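Local coordinates for Tll0287 protein (PDB 5B82), which binds a single heme c with histidine and cysteine as axial iron ligands in a PAS-like domain, consistent with a redox or sensory role, at residues Gly32-Val35 / Thr36-Gln40; Phe64-Val67 / Cys68-Gly72. All coordinates share one frame; numbering follows the deposited sequence.

Interaction 1 is about two and a half turns of helix 28-49; interaction 2 is the passage from a loop into helix 69-82, the next helix. Their centres lie about 19 Å apart and their nearest atoms about 8 Å, without touching. Each mixes buried and exposed residues: Val34 and Ile38 are the buried ones in 32-40, Val67, Cys68 and Val71 in 64-72. The chemistry parts company. Residues 32-40 are held by regular backbone hydrogen bonds and one water, whereas no hydrogen bond joins 64-67 to 68-72, where Cys68 binds the heme iron and the contacts between the segments are largely apolar. Val71 rests on Leu41 and Arg45, and Cys68 on Arg45, further along helix 28-49.

Interaction 1 (Gly32-Val35 / Thr36-Gln40); sequences GKVV and TAIEQ
Four backbone hydrogen bonds tie Gly32-Val35 to Thr36-Gln40 in the i to i+4 pattern of an alpha helix. Thr36 N donates to Gly32 O at 2.9 Å, Ala37 N to Lys33 O, Ile38 N to Val34 O and Glu39 N to Val35 O. The straightest of them is Ile38 N to Val34 O, with an N-H...O angle of 172°. Ala37 CB sits against Lys33 O at 3.3 Å.

Val35 O has a second partner. A water donates to it at 2.9 Å and also to Glu39 OE1 at 2.7 Å, bridging the backbone of one turn to the carboxylate of the next. The bend of the Glu39 chain at chi2 (68°) turns the carboxylate so that Glu39 OE1 stands 4.5 Å from Val35 O, a gap the water spans. Its other oxygen, OE2, forms a salt bridge with Arg133, so the carboxylate is gripped at both oxygens and its rotation is probably restricted.

The apolar contact lies on another side of the helix. Val34 CG1 and Ile38 CG1 approach alongside each other at 4.4 Å, a loose touch one turn apart. Ile38 CG1 stands beside its own backbone N (chi1 -64°), which also brings it to 3.4 Å from Val34 O.

Val34 and Ile38 face the antiparallel sheet. Val34 rests on Val178 and Ile180 of strand 172-181 and on Tyr131 of strand 128-136, while Ile38 meets Tyr176 and Val178 on the first strand and Tyr131 and Arg133 on the second. Helix 28-49 thus packs across two adjacent central strands of the PAS-like domain.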
loop_
_atom_site.group_PDB
_atom_site.type_symbol
_atom_site.label_atom_id
_atom_site.label_comp_id
_atom_site.label_asym_id
_atom_site.label_seq_id
_atom_site.Cartn_x
_atom_site.Cartn_y
_atom_site.Cartn_z
ATOM N N GLY A 32 18.198 1.399 -6.373
ATOM C CA GLY A 32 17.383 1.467 -7.591
ATOM C C GLY A 32 16.413 0.297 -7.725
ATOM O O GLY A 32 15.262 0.462 -8.152
ATOM N N LYS A 33 16.897 -0.897 -7.377
ATOM C CA LYS A 33 16.088 -2.107 -7.381
ATOM C C LYS A 33 14.878 -1.966 -6.460
ATOM O O LYS A 33 13.773 -2.413 -6.795
ATOM C CB LYS A 33 16.933 -3.326 -6.974
ATOM C CG LYS A 33 16.127 -4.605 -6.917
ATOM C CD LYS A 33 16.989 -5.854 -6.860
ATOM C CE LYS A 33 16.126 -7.085 -7.152
ATOM N NZ LYS A 33 16.896 -8.358 -7.157
ATOM N N VAL A 34 15.079 -1.350 -5.298
ATOM C CA VAL A 34 13.944 -1.064 -4.415
ATOM C C VAL A 34 12.915 -0.138 -5.087
ATOM O O VAL A 34 11.702 -0.447 -5.111
ATOM C CB VAL A 34 14.385 -0.442 -3.073
ATOM C CG1 VAL A 34 13.165 0.074 -2.297
ATOM C CG2 VAL A 34 15.148 -1.456 -2.225
ATOM N N VAL A 35 13.387 0.989 -5.626
ATOM C CA VAL A 35 12.432 1.907 -6.307
ATOM C C VAL A 35 11.625 1.207 -7.416
ATOM O O VAL A 35 10.372 1.327 -7.509
ATOM C CB VAL A 35 13.156 3.164 -6.866
ATOM C CG1 VAL A 35 12.224 4.027 -7.731
ATOM C CG2 VAL A 35 13.777 3.982 -5.719
ATOM N N THR A 36 12.340 0.449 -8.242
ATOM C CA THR A 36 11.703 -0.262 -9.342
ATOM C C THR A 36 10.696 -1.299 -8.852
ATOM O O THR A 36 9.574 -1.361 -9.359
ATOM C CB THR A 36 12.721 -0.949 -10.258
ATOM O OG1 THR A 36 13.577 0.038 -10.836
ATOM C CG2 THR A 36 11.997 -1.686 -11.388
ATOM N N ALA A 37 11.093 -2.099 -7.863
ATOM C CA ALA A 37 10.220 -3.141 -7.329
ATOM C C ALA A 37 8.926 -2.546 -6.795
ATOM O O ALA A 37 7.827 -3.047 -7.092
ATOM C CB ALA A 37 10.935 -3.924 -6.220
ATOM N N ILE A 38 9.054 -1.476 -6.009
ATOM C CA ILE A 38 7.861 -0.838 -5.454
ATOM C C ILE A 38 6.959 -0.254 -6.551
ATOM O O ILE A 38 5.730 -0.434 -6.531
ATOM C CB ILE A 38 8.215 0.233 -4.415
ATOM C CG1 ILE A 38 8.902 -0.434 -3.213
ATOM C CG2 ILE A 38 6.965 0.974 -3.948
ATOM C CD1 ILE A 38 8.138 -1.637 -2.680
ATOM N N GLU A 39 7.568 0.416 -7.519
ATOM C CA GLU A 39 6.772 0.990 -8.597
ATOM C C GLU A 39 6.039 -0.090 -9.409
ATOM O O GLU A 39 4.890 0.101 -9.824
ATOM C CB GLU A 39 7.628 1.902 -9.479
ATOM C CG GLU A 39 6.814 3.036 -10.104
ATOM C CD GLU A 39 6.328 4.042 -9.078
ATOM O OE1 GLU A 39 6.923 4.129 -7.969
ATOM O OE2 GLU A 39 5.340 4.747 -9.371
ATOM N N GLN A 40 6.690 -1.238 -9.604
ATOM C CA GLN A 40 6.075 -2.369 -10.303
ATOM C C GLN A 40 4.917 -2.951 -9.512
ATOM O O GLN A 40 3.891 -3.339 -10.088
ATOM C CB GLN A 40 7.109 -3.464 -10.572
ATOM C CG GLN A 40 8.000 -3.199 -11.764
ATOM C CD GLN A 40 9.152 -4.189 -11.866
ATOM O OE1 GLN A 40 9.407 -4.963 -10.938
ATOM N NE2 GLN A 40 9.856 -4.164 -12.995
HETATM O O HOH W 1 8.787 3.317 -6.199
#

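Interaction 2 (Phe64-Val67 / Cys68-Gly72). With HEC (heme c), chain B.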
loop_
_atom_site.group_PDB
_atom_site.type_symbol
_atom_site.label_atom_id
_atom_site.label_comp_id
_atom_site.label_asym_id
_atom_site.label_seq_id
_atom_site.Cartn_x
_atom_site.Cartn_y
_atom_site.Cartn_z
ATOM N N PHE A 64 -15.604 -9.496 -6.612
ATOM C CA PHE A 64 -15.004 -10.673 -5.978
ATOM C C PHE A 64 -13.628 -10.988 -6.554
ATOM O O PHE A 64 -12.998 -11.968 -6.170
ATOM C CB PHE A 64 -15.902 -11.898 -6.115
ATOM C CG PHE A 64 -17.189 -11.789 -5.361
ATOM C CD1 PHE A 64 -17.221 -11.971 -3.993
ATOM C CD2 PHE A 64 -18.367 -11.511 -6.020
ATOM C CE1 PHE A 64 -18.405 -11.874 -3.295
ATOM C CE2 PHE A 64 -19.559 -11.411 -5.327
ATOM C CZ PHE A 64 -19.574 -11.593 -3.961
ATOM N N LYS A 65 -13.183 -10.163 -7.494
ATOM C CA LYS A 65 -11.856 -10.285 -8.089
ATOM C C LYS A 65 -10.775 -9.929 -7.073
ATOM O O LYS A 65 -10.931 -8.987 -6.298
ATOM C CB LYS A 65 -11.762 -9.347 -9.295
ATOM C CG LYS A 65 -10.402 -9.218 -9.954
ATOM C CD LYS A 65 -10.441 -8.131 -11.036
ATOM C CE LYS A 65 -9.141 -8.074 -11.837
ATOM N NZ LYS A 65 -9.154 -6.989 -12.868
ATOM N N ALA A 66 -9.683 -10.687 -7.077
ATOM C CA ALA A 66 -8.549 -10.387 -6.216
ATOM C C ALA A 66 -7.808 -9.184 -6.775
ATOM O O ALA A 66 -7.411 -9.162 -7.941
ATOM C CB ALA A 66 -7.619 -11.582 -6.111
ATOM N N VAL A 67 -7.642 -8.166 -5.950
ATOM C CA VAL A 67 -6.953 -6.974 -6.397
ATOM C C VAL A 67 -5.763 -6.688 -5.482
ATOM O O VAL A 67 -4.619 -6.654 -5.936
ATOM C CB VAL A 67 -7.918 -5.774 -6.479
ATOM C CG1 VAL A 67 -7.150 -4.464 -6.605
ATOM C CG2 VAL A 67 -8.909 -5.960 -7.649
ATOM N N CYS A 68 -6.028 -6.524 -4.191
ATOM C CA CYS A 68 -4.985 -6.093 -3.267
ATOM C C CYS A 68 -4.263 -7.238 -2.534
ATOM O O CYS A 68 -3.097 -7.093 -2.172
ATOM C CB CYS A 68 -5.548 -5.071 -2.278
ATOM S SG CYS A 68 -6.027 -3.472 -3.013
ATOM N N ALA A 69 -4.938 -8.369 -2.322
ATOM C CA ALA A 69 -4.281 -9.525 -1.696
ATOM C C ALA A 69 -2.991 -9.974 -2.418
ATOM O O ALA A 69 -1.942 -10.172 -1.766
ATOM C CB ALA A 69 -5.256 -10.693 -1.518
ATOM N N PRO A 70 -3.046 -10.124 -3.761
ATOM C CA PRO A 70 -1.799 -10.472 -4.453
ATOM C C PRO A 70 -0.698 -9.421 -4.313
ATOM O O PRO A 70 0.481 -9.768 -4.445
ATOM C CB PRO A 70 -2.231 -10.612 -5.921
ATOM C CG PRO A 70 -3.563 -9.979 -6.011
ATOM C CD PRO A 70 -4.197 -10.163 -4.684
ATOM N N VAL A 71 -1.066 -8.167 -4.052
ATOM C CA VAL A 71 -0.067 -7.132 -3.785
ATOM C C VAL A 71 0.695 -7.451 -2.497
ATOM O O VAL A 71 1.927 -7.393 -2.464
ATOM C CB VAL A 71 -0.704 -5.727 -3.692
ATOM C CG1 VAL A 71 0.317 -4.704 -3.251
ATOM C CG2 VAL A 71 -1.316 -5.341 -5.033
ATOM N N GLY A 72 -0.038 -7.799 -1.443
ATOM C CA GLY A 72 0.575 -8.167 -0.174
ATOM C C GLY A 72 1.426 -9.422 -0.296
ATOM O O GLY A 72 2.540 -9.507 0.268
HETATM FE FE HEC B . -7.396 -2.321 -1.879
HETATM C CHA HEC B . -5.969 -3.535 0.953
HETATM C CHB HEC B . -5.127 0.337 -1.815
HETATM C CHC HEC B . -8.591 -1.171 -4.835
HETATM C CHD HEC B . -9.886 -4.683 -1.746
HETATM N NA HEC B . -5.877 -1.674 -0.626
HETATM C C1A HEC B . -5.375 -2.420 0.420
HETATM C C2A HEC B . -4.134 -1.816 0.865
HETATM C C3A HEC B . -3.914 -0.748 0.087
HETATM C C4A HEC B . -4.998 -0.635 -0.854
HETATM C CMA HEC B . -2.729 0.229 0.156
HETATM C CAA HEC B . -3.224 -2.327 2.011
HETATM C CBA HEC B . -3.429 -1.541 3.305
HETATM C CGA HEC B . -4.642 -2.050 4.037
HETATM O O1A HEC B . -5.616 -1.276 4.203
HETATM O O2A HEC B . -4.659 -3.246 4.432
HETATM N NB HEC B . -6.946 -0.711 -3.066
HETATM C C1B HEC B . -5.952 0.232 -2.905
HETATM C C2B HEC B . -5.926 1.086 -4.075
HETATM C C3B HEC B . -6.888 0.673 -4.902
HETATM C C4B HEC B . -7.541 -0.468 -4.294
HETATM C CMB HEC B . -4.980 2.296 -4.285
HETATM C CAB HEC B . -7.243 1.282 -6.280
HETATM C CBB HEC B . -6.083 1.074 -7.288
HETATM N NC HEC B . -8.972 -2.814 -3.047
HETATM C C1C HEC B . -9.251 -2.241 -4.267
HETATM C C2C HEC B . -10.261 -3.049 -4.917
HETATM C C3C HEC B . -10.719 -3.937 -4.017
HETATM C C4C HEC B . -9.852 -3.859 -2.855
HETATM C CMC HEC B . -10.978 -2.608 -6.215
HETATM C CAC HEC B . -11.885 -4.946 -4.191
HETATM C CBC HEC B . -11.736 -5.924 -5.381
HETATM N ND HEC B . -7.902 -3.818 -0.579
HETATM C C1D HEC B . -8.894 -4.769 -0.797
HETATM C C2D HEC B . -8.715 -5.859 0.144
HETATM C C3D HEC B . -7.500 -5.477 0.978
HETATM C C4D HEC B . -7.062 -4.207 0.466
HETATM C CMD HEC B . -9.568 -7.136 0.285
HETATM C CAD HEC B . -6.838 -6.281 2.118
HETATM C CBD HEC B . -5.812 -7.169 1.425
HETATM C CGD HEC B . -4.934 -7.889 2.424
HETATM O O1D HEC B . -5.453 -8.715 3.208
HETATM O O2D HEC B . -3.710 -7.632 2.422
#
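The axial cysteine site of the heme lies where the loop 64-67 runs into helix 69-82, and across this junction Val67 O meets the ring of Pro70, with CG at 3.5 Å. Val71 CG2 approaches Val67 O at 3.7 Å. Carbons of Pro70 and Val71 lie against this buried carbonyl oxygen, which has no hydrogen-bond partner in the model. Beside it, Ala66 CB touches Pro70 CD at 4.0 Å.

Cys68 SG binds the iron at 2.1 Å, with His145 NE2 as the other axial ligand. Sulfur lies beside the backbone N of Cys68 (chi1 -67°), which points it at the iron. Val67 flanks it over the porphyrin: Val67 CG1 lies 3.8 Å from heme C2C, and Val67 CG2 meets heme CBC at 3.6 Å. An alanine in place of Val67 would remove both methyls and is likely to leave a gap beside CBC and the pyrrole carbon C2C. Gly72 N donates to Cys68 O at 3.2 Å, linking the ligand residue to helix 69-82.

A cysteine sulfur bound as thiolate would donate strongly to the iron, and this His/Cys ligation would probably favour the ferric state and lower the redox potential.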